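Long-range contact in 2,3-bisphosphoglycerate-independent phosphoglycerate mutase (Pyrococcus horikoshii, PDB 2ZKT), which probably interconverts 2-phosphoglycerate and 3-phosphoglycerate in glycolysis, as a metal-binding phosphoglycerate mutase that needs no 2,3-bisphosphoglycerate: residues Glu201-His206 against Asn221-Arg226. Sequence-based numbering, arbitrary orientation.
Sequences EVLEKH and NYLLIR
L203, the last residue of helix 186-203, and E204 just after it meet N221, which precedes edge strand 222-229, and L203 also reaches L223 within that strand: a small, mainly apolar contact between the C-terminal end of a helix and the edge strand of a four-stranded antiparallel sheet. L203 supplies the apolar part. Its CB lies 3.9 Å from N221 CA, and its CG is anti to the carbonyl carbon (chi1 -82°). A chi2 of 179° carries CD1 on, anti to CA, to the N221 carbonyl, 3.7 Å from N221 O, and to L223, where it meets CG at 3.9 Å and CD2 at 4.0 Å. I141 of helix 131-142 also packs on L203, while L223 also packs on A199 and F195, one and two turns back along helix 186-203.

Beside this apolar patch, E204 and N221 touch through their aliphatic parts, E204 CG being 3.7 Å from N221 CB. The carboxylate and amide planes are 29° apart; E204 OE2 lies 3.7 Å from N221 ND2, too far for a hydrogen bond. N221 OD1 instead accepts from L105 N, next to the classic beta bulge in which N221 and Y222 both face A103. With no hydrogen bond crossing between the segments, van der Waals contact joins helix end to strand, and the side-chain amide of N221 is held by the backbone N of L105 in the same chain.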
ATOM      1  N   GLU B 201      43.487 -24.165  14.741  1.00 72.05           N
ATOM      2  CA  GLU B 201      44.906 -23.826  14.727  1.00 73.06           C
ATOM      3  C   GLU B 201      45.206 -22.735  13.694  1.00 72.50           C
ATOM      4  O   GLU B 201      45.880 -21.748  13.970  1.00 72.12           O
ATOM      5  CB  GLU B 201      45.699 -25.094  14.393  1.00 73.90           C
ATOM      6  CG  GLU B 201      45.668 -26.119  15.532  1.00 79.18           C
ATOM      7  CD  GLU B 201      46.542 -27.301  15.167  1.00 86.60           C
ATOM      8  OE1 GLU B 201      47.425 -27.143  14.331  1.00 89.47           O
ATOM      9  OE2 GLU B 201      46.330 -28.379  15.724  1.00 89.77           O
ATOM     10  N   VAL B 202      44.714 -22.994  12.466  1.00 72.15           N
ATOM     11  CA  VAL B 202      44.868 -21.994  11.406  1.00 71.62           C
ATOM     12  C   VAL B 202      44.256 -20.643  11.801  1.00 71.60           C
ATOM     13  O   VAL B 202      44.859 -19.582  11.656  1.00 71.89           O
ATOM     14  CB  VAL B 202      44.184 -22.528  10.144  1.00 71.33           C
ATOM     15  CG1 VAL B 202      44.461 -21.593   8.966  1.00 71.69           C
ATOM     16  CG2 VAL B 202      44.719 -23.914   9.818  1.00 71.01           C
ATOM     17  N   LEU B 203      42.993 -20.698  12.281  1.00 71.68           N
ATOM     18  CA  LEU B 203      42.142 -19.602  12.746  1.00 71.90           C
ATOM     19  C   LEU B 203      42.784 -18.809  13.895  1.00 72.50           C
ATOM     20  O   LEU B 203      42.922 -17.591  13.851  1.00 71.87           O
ATOM     21  CB  LEU B 203      40.797 -20.190  13.187  1.00 71.74           C
ATOM     22  CG  LEU B 203      39.851 -20.418  12.004  1.00 69.94           C
ATOM     23  CD1 LEU B 203      38.515 -21.033  12.433  1.00 65.73           C
ATOM     24  CD2 LEU B 203      39.511 -19.124  11.257  1.00 69.62           C
ATOM     25  N   GLU B 204      43.150 -19.537  14.970  1.00 73.17           N
ATOM     26  CA  GLU B 204      43.686 -18.861  16.153  1.00 74.20           C
ATOM     27  C   GLU B 204      44.980 -18.092  15.851  1.00 74.37           C
ATOM     28  O   GLU B 204      45.639 -17.565  16.741  1.00 74.32           O
ATOM     29  CB  GLU B 204      43.972 -19.933  17.207  1.00 74.70           C
ATOM     30  CG  GLU B 204      42.869 -20.038  18.263  1.00 76.46           C
ATOM     31  CD  GLU B 204      43.183 -21.203  19.178  1.00 79.72           C
ATOM     32  OE1 GLU B 204      43.942 -22.076  18.774  1.00 82.12           O
ATOM     33  OE2 GLU B 204      42.677 -21.219  20.301  1.00 80.44           O
ATOM     34  N   LYS B 205      45.360 -18.062  14.556  1.00 74.02           N
ATOM     35  CA  LYS B 205      46.674 -17.502  14.216  1.00 73.04           C
ATOM     36  C   LYS B 205      46.608 -16.328  13.226  1.00 71.93           C
ATOM     37  O   LYS B 205      47.516 -15.502  13.133  1.00 72.56           O
ATOM     38  CB  LYS B 205      47.531 -18.613  13.613  1.00 73.30           C
ATOM     39  CG  LYS B 205      48.906 -18.699  14.284  1.00 75.50           C
ATOM     40  CD  LYS B 205      49.808 -19.730  13.604  1.00 79.90           C
ATOM     41  CE  LYS B 205      49.229 -21.150  13.667  1.00 83.02           C
ATOM     42  NZ  LYS B 205      50.036 -22.046  12.837  1.00 87.36           N
ATOM     43  N   HIS B 206      45.536 -16.293  12.419  1.00 70.42           N
ATOM     44  CA  HIS B 206      45.435 -15.203  11.452  1.00 69.09           C
ATOM     45  C   HIS B 206      45.544 -13.841  12.142  1.00 68.79           C
ATOM     46  O   HIS B 206      45.086 -13.635  13.262  1.00 68.41           O
ATOM     47  CB  HIS B 206      44.091 -15.314  10.727  1.00 68.44           C
ATOM     48  CG  HIS B 206      44.220 -14.772   9.320  1.00 68.34           C
ATOM     49  ND1 HIS B 206      43.645 -13.608   8.914  1.00 67.65           N
ATOM     50  CD2 HIS B 206      44.977 -15.285   8.256  1.00 67.69           C
ATOM     51  CE1 HIS B 206      44.061 -13.416   7.645  1.00 69.58           C
ATOM     52  NE2 HIS B 206      44.859 -14.404   7.224  1.00 70.89           N
ATOM     53  N   ASN B 221      37.670 -17.861  16.074  1.00 59.68           N
ATOM     54  CA  ASN B 221      38.597 -18.992  16.152  1.00 59.63           C
ATOM     55  C   ASN B 221      37.918 -20.360  16.119  1.00 59.35           C
ATOM     56  O   ASN B 221      38.595 -21.398  16.160  1.00 60.09           O
ATOM     57  CB  ASN B 221      39.462 -18.883  17.422  1.00 59.81           C
ATOM     58  CG  ASN B 221      38.683 -19.198  18.695  1.00 60.98           C
ATOM     59  OD1 ASN B 221      37.547 -18.735  18.880  1.00 63.23           O
ATOM     60  ND2 ASN B 221      39.297 -19.981  19.589  1.00 60.38           N
ATOM     61  N   TYR B 222      36.587 -20.376  16.054  1.00 58.79           N
ATOM     62  CA  TYR B 222      35.893 -21.654  16.000  1.00 57.77           C
ATOM     63  C   TYR B 222      34.949 -21.750  14.805  1.00 57.44           C
ATOM     64  O   TYR B 222      34.486 -20.737  14.261  1.00 58.04           O
ATOM     65  CB  TYR B 222      35.126 -21.920  17.299  1.00 58.55           C
ATOM     66  CG  TYR B 222      34.925 -23.405  17.535  1.00 58.72           C
ATOM     67  CD1 TYR B 222      36.024 -24.260  17.675  1.00 60.49           C
ATOM     68  CD2 TYR B 222      33.645 -23.959  17.604  1.00 60.04           C
ATOM     69  CE1 TYR B 222      35.854 -25.629  17.878  1.00 62.27           C
ATOM     70  CE2 TYR B 222      33.463 -25.331  17.805  1.00 61.86           C
ATOM     71  CZ  TYR B 222      34.570 -26.161  17.943  1.00 61.64           C
ATOM     72  OH  TYR B 222      34.396 -27.518  18.151  1.00 63.46           O
ATOM     73  N   LEU B 223      34.659 -22.984  14.407  1.00 55.94           N
ATOM     74  CA  LEU B 223      33.800 -23.232  13.255  1.00 54.15           C
ATOM     75  C   LEU B 223      32.512 -23.985  13.614  1.00 53.93           C
ATOM     76  O   LEU B 223      32.576 -25.116  14.102  1.00 52.93           O
ATOM     77  CB  LEU B 223      34.598 -24.036  12.213  1.00 52.53           C
ATOM     78  CG  LEU B 223      35.543 -23.268  11.279  1.00 53.05           C
ATOM     79  CD1 LEU B 223      35.866 -24.084  10.039  1.00 46.67           C
ATOM     80  CD2 LEU B 223      34.900 -21.930  10.914  1.00 47.35           C
ATOM     81  N   LEU B 224      31.352 -23.352  13.406  1.00 52.83           N
ATOM     82  CA  LEU B 224      30.079 -24.039  13.668  1.00 52.80           C
ATOM     83  C   LEU B 224      29.577 -24.547  12.309  1.00 53.03           C
ATOM     84  O   LEU B 224      29.239 -23.758  11.425  1.00 51.14           O
ATOM     85  CB  LEU B 224      29.046 -23.102  14.313  1.00 52.74           C
ATOM     86  CG  LEU B 224      29.350 -22.690  15.766  1.00 53.28           C
ATOM     87  CD1 LEU B 224      28.140 -21.949  16.342  1.00 52.79           C
ATOM     88  CD2 LEU B 224      29.672 -23.921  16.615  1.00 53.47           C
ATOM     89  N   ILE B 225      29.561 -25.878  12.159  1.00 54.21           N
ATOM     90  CA  ILE B 225      29.158 -26.535  10.911  1.00 56.00           C
ATOM     91  C   ILE B 225      27.810 -27.234  11.040  1.00 56.45           C
ATOM     92  O   ILE B 225      27.605 -28.063  11.929  1.00 56.20           O
ATOM     93  CB  ILE B 225      30.203 -27.604  10.484  1.00 55.78           C
ATOM     94  CG1 ILE B 225      31.611 -26.992  10.463  1.00 57.09           C
ATOM     95  CG2 ILE B 225      29.858 -28.146   9.103  1.00 56.48           C
ATOM     96  CD1 ILE B 225      32.718 -28.006  10.204  1.00 56.55           C
ATOM     97  N   ARG B 226      26.899 -26.916  10.125  1.00 57.13           N
ATOM     98  CA  ARG B 226      25.572 -27.511  10.157  1.00 57.50           C
ATOM     99  C   ARG B 226      24.930 -27.579   8.771  1.00 56.95           C
ATOM    100  O   ARG B 226      25.567 -27.266   7.757  1.00 57.73           O
ATOM    101  CB  ARG B 226      24.693 -26.700  11.118  1.00 58.14           C
ATOM    102  CG  ARG B 226      24.662 -25.205  10.817  1.00 60.09           C
ATOM    103  CD  ARG B 226      24.167 -24.419  12.031  1.00 67.05           C
ATOM    104  NE  ARG B 226      23.051 -25.101  12.695  1.00 74.27           N
ATOM    105  CZ  ARG B 226      22.324 -24.583  13.690  1.00 78.02           C
ATOM    106  NH1 ARG B 226      22.586 -23.357  14.148  1.00 80.44           N
ATOM    107  NH2 ARG B 226      21.335 -25.295  14.231  1.00 75.19           N
TER